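Local coordinates for delta toxin (Clostridium perfringens, PDB 2YGT), which is a haemolysin of the beta-pore-forming toxins, probably assembling on target cells and driving a beta-barrel pore through their membranes, at residues A[88-93]-A[157-162]; A[97-100]-A[105-108]; A[198-203]-A[208-213]; A[73-78]-A[212-217]. One frame throughout, in Å; residues are numbered along the deposited sequence.

How the contacts relate
From the N terminus, residues 73-78 open the widest span, contact 4, which closes at 212-217. Strand 84-99 follows and carries both 88-93 and 97-100. Contact 2 closes first, joining 97-100 to strand 107-112 of a different sheet across a four-residue turn, and so lies within contact 1, which ties strand 84-99 to strand 159-166; both fall inside contact 4. Contact 3 begins after contact 1 has closed and ends on Thr-212 and Pro-213, shared with contact 4. Contacts 1, 3 and 4 touch one another, joining strands 76-79 and 84-99 to the long loop before helix 219-222. Contact 2 stands apart, its centre about 46 Å from that of contact 3.

Contact 1: residues A[88-93]-A[157-162]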
loop_
_atom_site.group_PDB
_atom_site.type_symbol
_atom_site.label_atom_id
_atom_site.label_comp_id
_atom_site.label_asym_id
_atom_site.label_seq_id
_atom_site.Cartn_x
_atom_site.Cartn_y
_atom_site.Cartn_z
ATOM N N ARG A 88 -8.601 7.429 19.212
ATOM C CA ARG A 88 -7.795 7.890 18.088
ATOM C C ARG A 88 -7.574 6.742 17.111
ATOM O O ARG A 88 -7.219 5.635 17.514
ATOM C CB ARG A 88 -6.473 8.481 18.583
ATOM C CG ARG A 88 -6.679 9.740 19.411
ATOM C CD ARG A 88 -5.400 10.250 20.052
ATOM N NE ARG A 88 -4.435 10.718 19.065
ATOM C CZ ARG A 88 -3.502 11.632 19.312
ATOM N NH1 ARG A 88 -3.420 12.190 20.515
ATOM N NH2 ARG A 88 -2.658 11.997 18.357
ATOM N N TRP A 89 -7.800 7.007 15.827
ATOM C CA TRP A 89 -7.782 5.955 14.816
ATOM C C TRP A 89 -7.283 6.474 13.462
ATOM O O TRP A 89 -7.360 7.673 13.187
ATOM C CB TRP A 89 -9.183 5.341 14.677
ATOM C CG TRP A 89 -10.206 6.301 14.137
ATOM C CD1 TRP A 89 -10.732 7.386 14.778
ATOM C CD2 TRP A 89 -10.822 6.264 12.842
ATOM N NE1 TRP A 89 -11.635 8.026 13.964
ATOM C CE2 TRP A 89 -11.708 7.358 12.769
ATOM C CE3 TRP A 89 -10.710 5.412 11.738
ATOM C CZ2 TRP A 89 -12.477 7.624 11.637
ATOM C CZ3 TRP A 89 -11.476 5.676 10.612
ATOM C CH2 TRP A 89 -12.349 6.775 10.571
ATOM N N PRO A 90 -6.770 5.568 12.610
ATOM C CA PRO A 90 -6.236 5.958 11.303
ATOM C C PRO A 90 -7.337 6.004 10.251
ATOM O O PRO A 90 -7.679 4.970 9.678
ATOM C CB PRO A 90 -5.270 4.811 10.959
ATOM C CG PRO A 90 -5.459 3.756 12.047
ATOM C CD PRO A 90 -6.703 4.112 12.792
ATOM N N ILE A 91 -7.893 7.181 9.999
ATOM C CA ILE A 91 -8.886 7.304 8.942
ATOM C C ILE A 91 -8.264 7.048 7.566
ATOM O O ILE A 91 -8.919 6.497 6.678
ATOM C CB ILE A 91 -9.576 8.677 8.961
ATOM C CG1 ILE A 91 -10.702 8.716 7.925
ATOM C CG2 ILE A 91 -8.567 9.790 8.711
ATOM C CD1 ILE A 91 -11.654 9.880 8.106
ATOM N N LYS A 92 -6.997 7.424 7.394
ATOM C CA LYS A 92 -6.356 7.321 6.084
ATOM C C LYS A 92 -4.877 6.929 6.121
ATOM O O LYS A 92 -4.099 7.440 6.927
ATOM C CB LYS A 92 -6.518 8.630 5.306
ATOM C CG LYS A 92 -6.288 8.475 3.813
ATOM C CD LYS A 92 -5.876 9.780 3.160
ATOM C CE LYS A 92 -6.974 10.819 3.243
ATOM N NZ LYS A 92 -6.732 11.925 2.275
ATOM N N TYR A 93 -4.510 6.009 5.232
ATOM C CA TYR A 93 -3.120 5.651 4.988
ATOM C C TYR A 93 -2.759 6.080 3.572
ATOM O O TYR A 93 -3.547 5.892 2.646
ATOM C CB TYR A 93 -2.918 4.141 5.092
ATOM C CG TYR A 93 -3.119 3.533 6.461
ATOM C CD1 TYR A 93 -2.092 3.526 7.399
ATOM C CD2 TYR A 93 -4.322 2.926 6.803
ATOM C CE1 TYR A 93 -2.270 2.951 8.640
ATOM C CE2 TYR A 93 -4.503 2.350 8.039
ATOM C CZ TYR A 93 -3.476 2.364 8.952
ATOM O OH TYR A 93 -3.657 1.789 10.188
ATOM N N PRO A 157 -9.984 -4.651 5.168
ATOM C CA PRO A 157 -11.356 -4.693 5.687
ATOM C C PRO A 157 -11.868 -3.308 6.076
ATOM O O PRO A 157 -11.211 -2.603 6.842
ATOM C CB PRO A 157 -11.232 -5.590 6.932
ATOM C CG PRO A 157 -9.753 -5.654 7.220
ATOM C CD PRO A 157 -9.131 -5.627 5.863
ATOM N N ASP A 158 -13.020 -2.930 5.529
ATOM C CA ASP A 158 -13.677 -1.665 5.855
ATOM C C ASP A 158 -13.008 -0.442 5.232
ATOM O O ASP A 158 -13.448 0.686 5.450
ATOM C CB ASP A 158 -13.797 -1.486 7.370
ATOM C CG ASP A 158 -14.640 -2.564 8.018
ATOM O OD1 ASP A 158 -15.328 -3.297 7.279
ATOM O OD2 ASP A 158 -14.614 -2.677 9.262
ATOM N N TYR A 159 -11.950 -0.670 4.462
ATOM C CA TYR A 159 -11.244 0.409 3.777
ATOM C C TYR A 159 -11.324 0.244 2.264
ATOM O O TYR A 159 -11.569 -0.851 1.759
ATOM C CB TYR A 159 -9.769 0.440 4.193
ATOM C CG TYR A 159 -9.513 0.979 5.582
ATOM C CD1 TYR A 159 -9.923 0.274 6.712
ATOM C CD2 TYR A 159 -8.838 2.184 5.767
ATOM C CE1 TYR A 159 -9.681 0.765 7.984
ATOM C CE2 TYR A 159 -8.591 2.678 7.036
ATOM C CZ TYR A 159 -9.014 1.966 8.139
ATOM O OH TYR A 159 -8.764 2.462 9.402
ATOM N N ASN A 160 -11.112 1.343 1.548
ATOM C CA ASN A 160 -10.975 1.306 0.098
ATOM C C ASN A 160 -9.626 1.871 -0.328
ATOM O O ASN A 160 -9.045 2.707 0.366
ATOM C CB ASN A 160 -12.099 2.091 -0.580
ATOM C CG ASN A 160 -13.444 1.392 -0.485
ATOM O OD1 ASN A 160 -14.425 1.831 -1.085
ATOM N ND2 ASN A 160 -13.497 0.300 0.268
ATOM N N THR A 161 -9.130 1.412 -1.471
ATOM C CA THR A 161 -7.879 1.927 -2.014
ATOM C C THR A 161 -8.125 2.637 -3.340
ATOM O O THR A 161 -8.769 2.099 -4.242
ATOM C CB THR A 161 -6.831 0.806 -2.222
ATOM O OG1 THR A 161 -6.503 0.219 -0.956
ATOM C CG2 THR A 161 -5.566 1.367 -2.853
ATOM N N ILE A 162 -7.618 3.857 -3.450
ATOM C CA ILE A 162 -7.697 4.593 -4.699
ATOM C C ILE A 162 -6.312 5.063 -5.125
ATOM O O ILE A 162 -5.536 5.556 -4.307
ATOM C CB ILE A 162 -8.630 5.810 -4.577
ATOM C CG1 ILE A 162 -8.553 6.667 -5.841
ATOM C CG2 ILE A 162 -8.260 6.637 -3.363
ATOM C CD1 ILE A 162 -9.626 7.723 -5.925
#
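Tyr-159 reaches across from strand 159-166 and ends on the backbone of Pro-90, where its OH donates a hydrogen bond of 2.7 Å to Pro-90 O. Its CG, anti to the carbonyl carbon and beside the backbone N (chi1 -74°), sends the ring across. The C=O...donor angle is 157°, with the hydroxyl somewhat tilted out of the carbonyl plane, and the acceptor lies at the ring edge, in its plane. Packing is closest around this phenol. Tyr-93 CE2 comes within 4.2 Å of Tyr-159 CE2, an oblique approach to the Tyr-159 ring, while Trp-89 offers its ring edge, with CE3 4.2 Å from Tyr-159 OH. Strand 84-99 turns a corner at Ile-91, and Ile-91 and Lys-92 together face Glu-251 in a classic beta bulge; Tyr-159 meets the chain just where it bends, with Ile-91 O 3.8 Å from its CE2. Phe-177 stacks edge-to-face on both Trp-89 and Tyr-159, and Trp-89 NE1 and Tyr-93 OH bond to Asn-267 and Leu-220. Away from the phenol the backbones stand apart, with Tyr-93 CA 9.2 Å from Thr-161 CA. On that looser side Asn-160 is partly exposed and its ND2 turns back to Tyr-159 O, 2.7 Å away.

Contact 2: residues A[97-100]-A[105-108]; sequences LKNN and SVKI
This is a packing contact between strands of two sheets, pinned by one side-chain-to-backbone bond from Asn-99 to Val-106, where the chain leaves strand 84-99 and enters strand 107-112. Asn-99 ND2 donates to Val-106 O over 2.8 Å, with an N-H...acceptor angle of 148°. The amide comes from above the carbonyl plane, off the lone pairs. Asn-99 CG is anti to the backbone N (chi1 160°), which extends the amide across the gap. A second acceptor, Asn-168 O, also takes ND2, and OD1 accepts from Ser-101 N, so both ends of this buried amide are engaged. Beside the polar pair the contact is apolar: Ile-108 CG1 rests 3.7 Å from Asn-99 CB, and Ile-108 CD1 lies 4.0 Å from Leu-97 CD2, the two side chains crossing obliquely. Val-106 CG1 sits 3.9 Å from Asn-99 OD1. About 6 Å from the Ile-108 side chain lie those of Asp-110 and Asp-166, which bind zinc in a structure of this protein, though that ion is not bound to this chain here. Strand 84-99 pairs with 170-177 and 241-259, whereas 107-112 pairs with 224-235, so the connection is a beta-arch, the chain passing from one sheet to another.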
loop_
_atom_site.group_PDB
_atom_site.type_symbol
_atom_site.label_atom_id
_atom_site.label_comp_id
_atom_site.label_asym_id
_atom_site.label_seq_id
_atom_site.Cartn_x
_atom_site.Cartn_y
_atom_site.Cartn_z
ATOM N N LEU A 97 5.159 6.169 -4.325
ATOM C CA LEU A 97 6.429 5.758 -4.906
ATOM C C LEU A 97 6.800 6.780 -5.967
ATOM O O LEU A 97 6.161 6.867 -7.017
ATOM C CB LEU A 97 6.359 4.347 -5.498
ATOM C CG LEU A 97 7.691 3.769 -5.994
ATOM C CD1 LEU A 97 7.623 2.250 -6.103
ATOM C CD2 LEU A 97 8.122 4.397 -7.323
ATOM N N LYS A 98 7.830 7.564 -5.677
ATOM C CA LYS A 98 8.254 8.622 -6.577
ATOM C C LYS A 98 9.516 8.241 -7.350
ATOM O O LYS A 98 10.526 7.846 -6.763
ATOM C CB LYS A 98 8.465 9.925 -5.801
ATOM C CG LYS A 98 8.770 11.126 -6.681
ATOM N N ASN A 99 9.440 8.350 -8.674
ATOM C CA ASN A 99 10.598 8.133 -9.539
ATOM C C ASN A 99 11.375 9.431 -9.747
ATOM O O ASN A 99 10.875 10.374 -10.357
ATOM C CB ASN A 99 10.156 7.546 -10.883
ATOM C CG ASN A 99 11.189 7.743 -11.985
ATOM O OD1 ASN A 99 12.393 7.605 -11.767
ATOM N ND2 ASN A 99 10.712 8.070 -13.181
ATOM N N ASN A 100 12.601 9.471 -9.235
ATOM C CA ASN A 100 13.407 10.690 -9.256
ATOM C C ASN A 100 14.316 10.840 -10.476
ATOM O O ASN A 100 15.187 11.707 -10.493
ATOM C CB ASN A 100 14.272 10.771 -8.000
ATOM C CG ASN A 100 13.455 10.931 -6.734
ATOM O OD1 ASN A 100 13.825 10.418 -5.679
ATOM N ND2 ASN A 100 12.337 11.646 -6.831
ATOM N N SER A 105 15.334 9.820 -18.366
ATOM C CA SER A 105 14.322 9.048 -19.083
ATOM C C SER A 105 14.061 7.656 -18.486
ATOM O O SER A 105 13.765 6.701 -19.208
ATOM C CB SER A 105 14.644 8.966 -20.579
ATOM O OG SER A 105 15.949 8.478 -20.803
ATOM N N VAL A 106 14.169 7.555 -17.165
ATOM C CA VAL A 106 13.664 6.398 -16.440
ATOM C C VAL A 106 12.193 6.671 -16.174
ATOM O O VAL A 106 11.839 7.761 -15.733
ATOM C CB VAL A 106 14.402 6.205 -15.106
ATOM C CG1 VAL A 106 13.801 5.038 -14.318
ATOM C CG2 VAL A 106 15.885 5.993 -15.352
ATOM N N LYS A 107 11.335 5.694 -16.451
ATOM C CA LYS A 107 9.896 5.920 -16.373
ATOM C C LYS A 107 9.134 4.847 -15.604
ATOM O O LYS A 107 9.442 3.659 -15.698
ATOM C CB LYS A 107 9.296 6.024 -17.777
ATOM C CG LYS A 107 9.783 7.201 -18.596
ATOM C CD LYS A 107 9.344 7.065 -20.044
ATOM C CE LYS A 107 9.870 8.206 -20.900
ATOM N NZ LYS A 107 9.492 8.037 -22.333
ATOM N N ILE A 108 8.128 5.281 -14.850
ATOM C CA ILE A 108 7.111 4.370 -14.342
ATOM C C ILE A 108 6.099 4.177 -15.462
ATOM O O ILE A 108 5.406 5.119 -15.839
ATOM C CB ILE A 108 6.387 4.948 -13.113
ATOM C CG1 ILE A 108 7.391 5.307 -12.012
ATOM C CG2 ILE A 108 5.350 3.962 -12.593
ATOM C CD1 ILE A 108 6.750 5.879 -10.761
#

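Contact 3: residues A[198-203]-A[208-213]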
loop_
_atom_site.group_PDB
_atom_site.type_symbol
_atom_site.label_atom_id
_atom_site.label_comp_id
_atom_site.label_asym_id
_atom_site.label_seq_id
_atom_site.Cartn_x
_atom_site.Cartn_y
_atom_site.Cartn_z
ATOM N N PHE A 198 -18.198 3.966 15.608
ATOM C CA PHE A 198 -17.409 3.132 16.520
ATOM C C PHE A 198 -18.012 3.051 17.922
ATOM O O PHE A 198 -17.326 2.725 18.892
ATOM C CB PHE A 198 -15.954 3.611 16.583
ATOM C CG PHE A 198 -15.248 3.572 15.257
ATOM C CD1 PHE A 198 -15.233 2.412 14.500
ATOM C CD2 PHE A 198 -14.600 4.695 14.766
ATOM C CE1 PHE A 198 -14.590 2.372 13.276
ATOM C CE2 PHE A 198 -13.951 4.662 13.545
ATOM C CZ PHE A 198 -13.949 3.496 12.798
ATOM N N MET A 199 -19.304 3.342 18.013
ATOM C CA MET A 199 -20.030 3.291 19.278
ATOM C C MET A 199 -20.591 1.887 19.545
ATOM O O MET A 199 -21.415 1.379 18.783
ATOM C CB MET A 199 -21.148 4.339 19.270
ATOM C CG MET A 199 -21.865 4.522 20.592
ATOM S SD MET A 199 -23.355 5.531 20.412
ATOM C CE MET A 199 -22.658 7.044 19.765
ATOM N N ARG A 200 -20.136 1.258 20.626
ATOM C CA ARG A 200 -20.557 -0.104 20.946
ATOM C C ARG A 200 -22.023 -0.169 21.370
ATOM O O ARG A 200 -22.729 -1.126 21.050
ATOM C CB ARG A 200 -19.671 -0.705 22.040
ATOM C CG ARG A 200 -19.965 -2.165 22.332
ATOM C CD ARG A 200 -18.946 -2.756 23.293
ATOM N NE ARG A 200 -18.786 -4.193 23.088
ATOM C CZ ARG A 200 -19.396 -5.130 23.809
ATOM N NH1 ARG A 200 -20.212 -4.787 24.798
ATOM N NH2 ARG A 200 -19.184 -6.412 23.544
ATOM N N SER A 201 -22.473 0.848 22.095
ATOM C CA SER A 201 -23.854 0.897 22.550
ATOM C C SER A 201 -24.263 2.329 22.854
ATOM O O SER A 201 -23.416 3.209 23.005
ATOM C CB SER A 201 -24.054 0.020 23.786
ATOM O OG SER A 201 -23.605 0.677 24.959
ATOM N N ARG A 202 -25.568 2.552 22.950
ATOM C CA ARG A 202 -26.108 3.889 23.158
ATOM C C ARG A 202 -26.372 4.189 24.630
ATOM O O ARG A 202 -26.520 5.349 25.012
ATOM C CB ARG A 202 -27.401 4.053 22.360
ATOM C CG ARG A 202 -27.255 3.703 20.888
ATOM C CD ARG A 202 -28.605 3.430 20.244
ATOM N NE ARG A 202 -28.513 3.369 18.788
ATOM C CZ ARG A 202 -29.555 3.194 17.981
ATOM N NH1 ARG A 202 -30.772 3.060 18.491
ATOM N NH2 ARG A 202 -29.383 3.154 16.667
ATOM N N TYR A 203 -26.424 3.148 25.455
ATOM C CA TYR A 203 -26.833 3.316 26.845
ATOM C C TYR A 203 -25.980 2.552 27.859
ATOM O O TYR A 203 -26.319 2.503 29.039
ATOM C CB TYR A 203 -28.307 2.931 27.002
ATOM C CG TYR A 203 -29.237 3.790 26.179
ATOM C CD1 TYR A 203 -29.571 5.073 26.596
ATOM C CD2 TYR A 203 -29.764 3.331 24.980
ATOM C CE1 TYR A 203 -30.411 5.872 25.847
ATOM C CE2 TYR A 203 -30.608 4.123 24.222
ATOM C CZ TYR A 203 -30.927 5.392 24.660
ATOM O OH TYR A 203 -31.765 6.188 23.913
ATOM N N THR A 208 -14.267 4.602 28.220
ATOM C CA THR A 208 -13.184 3.897 27.534
ATOM C C THR A 208 -13.542 2.441 27.265
ATOM O O THR A 208 -12.703 1.655 26.821
ATOM C CB THR A 208 -11.876 3.937 28.345
ATOM O OG1 THR A 208 -12.056 3.241 29.585
ATOM C CG2 THR A 208 -11.463 5.371 28.621
ATOM N N THR A 209 -14.795 2.093 27.527
ATOM C CA THR A 209 -15.256 0.715 27.420
ATOM C C THR A 209 -16.303 0.559 26.314
ATOM O O THR A 209 -16.635 -0.555 25.907
ATOM C CB THR A 209 -15.821 0.227 28.781
ATOM O OG1 THR A 209 -14.745 -0.263 29.591
ATOM C CG2 THR A 209 -16.851 -0.878 28.600
ATOM N N ASN A 210 -16.793 1.684 25.806
ATOM C CA ASN A 210 -17.908 1.664 24.869
ATOM C C ASN A 210 -17.531 1.826 23.390
ATOM O O ASN A 210 -18.373 2.186 22.563
ATOM C CB ASN A 210 -18.943 2.713 25.266
ATOM C CG ASN A 210 -20.269 2.502 24.581
ATOM O OD1 ASN A 210 -20.744 1.373 24.457
ATOM N ND2 ASN A 210 -20.878 3.589 24.130
ATOM N N PHE A 211 -16.274 1.562 23.055
ATOM C CA PHE A 211 -15.871 1.550 21.653
ATOM C C PHE A 211 -15.999 0.145 21.071
ATOM O O PHE A 211 -15.822 -0.848 21.777
ATOM C CB PHE A 211 -14.444 2.076 21.483
ATOM C CG PHE A 211 -14.292 3.534 21.815
ATOM C CD1 PHE A 211 -14.997 4.497 21.112
ATOM C CD2 PHE A 211 -13.435 3.942 22.823
ATOM C CE1 PHE A 211 -14.857 5.840 21.413
ATOM C CE2 PHE A 211 -13.288 5.284 23.127
ATOM C CZ PHE A 211 -14.001 6.233 22.421
ATOM N N THR A 212 -16.328 0.070 19.786
ATOM C CA THR A 212 -16.441 -1.209 19.094
ATOM C C THR A 212 -15.310 -2.146 19.499
ATOM O O THR A 212 -14.137 -1.809 19.343
ATOM C CB THR A 212 -16.414 -1.025 17.569
ATOM O OG1 THR A 212 -17.538 -0.234 17.165
ATOM C CG2 THR A 212 -16.462 -2.373 16.865
ATOM N N PRO A 213 -15.664 -3.327 20.028
ATOM C CA PRO A 213 -14.681 -4.324 20.468
ATOM C C PRO A 213 -13.696 -4.652 19.355
ATOM O O PRO A 213 -14.049 -4.568 18.178
ATOM C CB PRO A 213 -15.552 -5.544 20.788
ATOM C CG PRO A 213 -16.866 -5.271 20.088
ATOM C CD PRO A 213 -17.036 -3.804 20.252
HETATM O O HOH W 1 -19.861 -1.336 17.325
#
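The carboxamide of Asn-210 lies against Ser-201, bonding its carbonyl and its hydroxyl. Its ND2 donates to Ser-201 O over 2.8 Å, almost straight at 172° and with the acceptor in the amide plane, while Ser-201 OG donates to Asn-210 OD1 at 3.0 Å. With CG anti to the backbone N (chi1 -165°), the Asn-210 amide extends far enough to meet both groups. Beside it the chains form a single antiparallel bridge: Met-199 and Phe-211 are a non-hydrogen-bonded pair, framed by Arg-200 N to Asn-210 O at 2.8 Å and Thr-212 N to Phe-198 O at 3.0 Å. Phe-198 O also receives a CA-H...O contact from Phe-211 CA. On the exposed flank the extended Arg-200 chain crosses Pro-213 at about a right angle, with NE 3.4 Å from Pro-213 CD. A water sits 2.6 Å from Thr-212 OG1 and bonds only weakly to Met-199 O. Behind the contact, Trp-263 touches both Met-199 and Asn-210. The hairpin-like loop belongs to the long segment between strand 170-177 and helix 219-222. There is just one bridge, and the Asn-210 amide, bonded at both ends to Ser-201, probably does part of what further backbone pairs would do.

Contact 4: residues A[73-78]-A[212-217]; sequences SGRKIF and TPDYQL
Arg-75 and Asp-214 meet in an end-on salt bridge at the surface, NH1 and NH2 each taking a different carboxylate oxygen. NH1 of Arg-75 donates to Asp-214 OD1 over 2.7 Å with an N-H...acceptor angle of 158°, and that oxygen lies in the guanidinium plane. The second arm is longer, Arg-75 NH2 to Asp-214 OD2 at 3.3 Å. Both oxygens are approached on their syn sides, somewhat out of the carboxylate plane, and the two flat groups are twisted 37° apart. A bend at chi3 (58°) in an otherwise extended Arg-75 chain brings the guanidinium round to the carboxylate across backbones whose CA atoms lie 11.3 Å apart at these two residues. Leu-217 supplies the apolar flank, its CD1 4.2 Å from Arg-75 NH1.

The backbone under each partner has bonds of its own. Arg-75 N makes a weak bond of 3.3 Å to Ser-73 OG, which also bonds to Ile-221 O. Asp-214 starts a short 3-10 turn, in which Gln-216 N donates to Pro-213 O at 2.9 Å and Leu-217 N to Asp-214 O at 3.1 Å. Thr-222 in helix 219-222 is touched by Arg-75, Asp-214 and Leu-217 alike. Residues 73-78 lead into strand 76-79, so the pair joins the approach to that strand to the loop before the helix. With both oxygens of Asp-214 engaged, charge is matched across the gap; since this is a surface pair and Asp-214 is exposed, solvent probably weakens the attraction.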
loop_
_atom_site.group_PDB
_atom_site.type_symbol
_atom_site.label_atom_id
_atom_site.label_comp_id
_atom_site.label_asym_id
_atom_site.label_seq_id
_atom_site.Cartn_x
_atom_site.Cartn_y
_atom_site.Cartn_z
ATOM N N SER A 73 -1.335 1.315 13.214
ATOM C CA SER A 73 -2.594 2.056 13.245
ATOM C C SER A 73 -2.484 3.312 14.100
ATOM O O SER A 73 -3.162 4.308 13.848
ATOM C CB SER A 73 -3.730 1.177 13.770
ATOM O OG SER A 73 -3.532 0.850 15.133
ATOM N N GLY A 74 -1.631 3.256 15.118
ATOM C CA GLY A 74 -1.466 4.369 16.032
ATOM C C GLY A 74 -2.706 4.629 16.866
ATOM O O GLY A 74 -2.893 5.730 17.383
ATOM N N ARG A 75 -3.557 3.617 17.001
ATOM C CA ARG A 75 -4.793 3.772 17.761
ATOM C C ARG A 75 -4.537 3.911 19.256
ATOM O O ARG A 75 -3.740 3.172 19.834
ATOM C CB ARG A 75 -5.755 2.607 17.523
ATOM C CG ARG A 75 -6.979 2.669 18.427
ATOM C CD ARG A 75 -7.682 1.335 18.543
ATOM N NE ARG A 75 -6.803 0.292 19.062
ATOM C CZ ARG A 75 -7.229 -0.895 19.481
ATOM N NH1 ARG A 75 -8.521 -1.179 19.450
ATOM N NH2 ARG A 75 -6.366 -1.793 19.933
ATOM N N LYS A 76 -5.224 4.865 19.873
ATOM C CA LYS A 76 -5.189 5.023 21.318
ATOM C C LYS A 76 -6.604 5.225 21.845
ATOM O O LYS A 76 -7.441 5.845 21.190
ATOM C CB LYS A 76 -4.300 6.200 21.717
ATOM C CG LYS A 76 -2.836 6.016 21.352
ATOM N N ILE A 77 -6.870 4.682 23.025
ATOM C CA ILE A 77 -8.151 4.882 23.680
ATOM C C ILE A 77 -7.911 5.454 25.066
ATOM O O ILE A 77 -7.158 4.886 25.855
ATOM C CB ILE A 77 -8.932 3.562 23.812
ATOM C CG1 ILE A 77 -9.491 3.137 22.455
ATOM C CG2 ILE A 77 -10.047 3.705 24.843
ATOM C CD1 ILE A 77 -10.267 1.843 22.494
ATOM N N PHE A 78 -8.541 6.583 25.363
ATOM C CA PHE A 78 -8.389 7.190 26.678
ATOM C C PHE A 78 -9.617 7.986 27.092
ATOM O O PHE A 78 -10.406 8.420 26.251
ATOM C CB PHE A 78 -7.132 8.064 26.735
ATOM C CG PHE A 78 -7.134 9.201 25.752
ATOM C CD1 PHE A 78 -6.698 9.010 24.452
ATOM C CD2 PHE A 78 -7.563 10.462 26.132
ATOM C CE1 PHE A 78 -6.695 10.054 23.543
ATOM C CE2 PHE A 78 -7.564 11.512 25.227
ATOM C CZ PHE A 78 -7.127 11.308 23.931
ATOM N N THR A 212 -16.328 0.070 19.786
ATOM C CA THR A 212 -16.441 -1.209 19.094
ATOM C C THR A 212 -15.310 -2.146 19.499
ATOM O O THR A 212 -14.137 -1.809 19.343
ATOM C CB THR A 212 -16.414 -1.025 17.569
ATOM O OG1 THR A 212 -17.538 -0.234 17.165
ATOM C CG2 THR A 212 -16.462 -2.373 16.865
ATOM N N PRO A 213 -15.664 -3.327 20.028
ATOM C CA PRO A 213 -14.681 -4.324 20.468
ATOM C C PRO A 213 -13.696 -4.652 19.355
ATOM O O PRO A 213 -14.049 -4.568 18.178
ATOM C CB PRO A 213 -15.552 -5.544 20.788
ATOM C CG PRO A 213 -16.866 -5.271 20.088
ATOM C CD PRO A 213 -17.036 -3.804 20.252
ATOM N N ASP A 214 -12.477 -5.025 19.722
ATOM C CA ASP A 214 -11.435 -5.273 18.730
ATOM C C ASP A 214 -11.821 -6.313 17.681
ATOM O O ASP A 214 -11.475 -6.170 16.509
ATOM C CB ASP A 214 -10.111 -5.650 19.402
ATOM C CG ASP A 214 -9.339 -4.439 19.881
ATOM O OD1 ASP A 214 -9.962 -3.372 20.054
ATOM O OD2 ASP A 214 -8.111 -4.549 20.075
ATOM N N TYR A 215 -12.540 -7.353 18.093
ATOM C CA TYR A 215 -12.903 -8.415 17.159
ATOM C C TYR A 215 -13.893 -7.950 16.088
ATOM O O TYR A 215 -14.142 -8.660 15.117
ATOM C CB TYR A 215 -13.407 -9.669 17.893
ATOM C CG TYR A 215 -14.796 -9.571 18.496
ATOM C CD1 TYR A 215 -14.993 -9.015 19.754
ATOM C CD2 TYR A 215 -15.907 -10.061 17.816
ATOM C CE1 TYR A 215 -16.258 -8.935 20.312
ATOM C CE2 TYR A 215 -17.175 -9.986 18.367
ATOM C CZ TYR A 215 -17.345 -9.421 19.614
ATOM O OH TYR A 215 -18.604 -9.343 20.165
ATOM N N GLN A 216 -14.437 -6.750 16.260
ATOM C CA GLN A 216 -15.379 -6.196 15.290
ATOM C C GLN A 216 -14.843 -4.948 14.593
ATOM O O GLN A 216 -15.595 -4.213 13.958
ATOM C CB GLN A 216 -16.726 -5.892 15.951
ATOM C CG GLN A 216 -17.269 -7.028 16.799
ATOM C CD GLN A 216 -18.760 -6.910 17.056
ATOM O OE1 GLN A 216 -19.191 -6.668 18.183
ATOM N NE2 GLN A 216 -19.556 -7.076 16.005
ATOM N N LEU A 217 -13.542 -4.713 14.715
ATOM C CA LEU A 217 -12.897 -3.602 14.029
ATOM C C LEU A 217 -11.945 -4.130 12.966
ATOM O O LEU A 217 -11.368 -5.205 13.121
ATOM C CB LEU A 217 -12.121 -2.731 15.021
ATOM C CG LEU A 217 -12.891 -1.744 15.905
ATOM C CD1 LEU A 217 -12.034 -1.305 17.081
ATOM C CD2 LEU A 217 -13.351 -0.540 15.098
#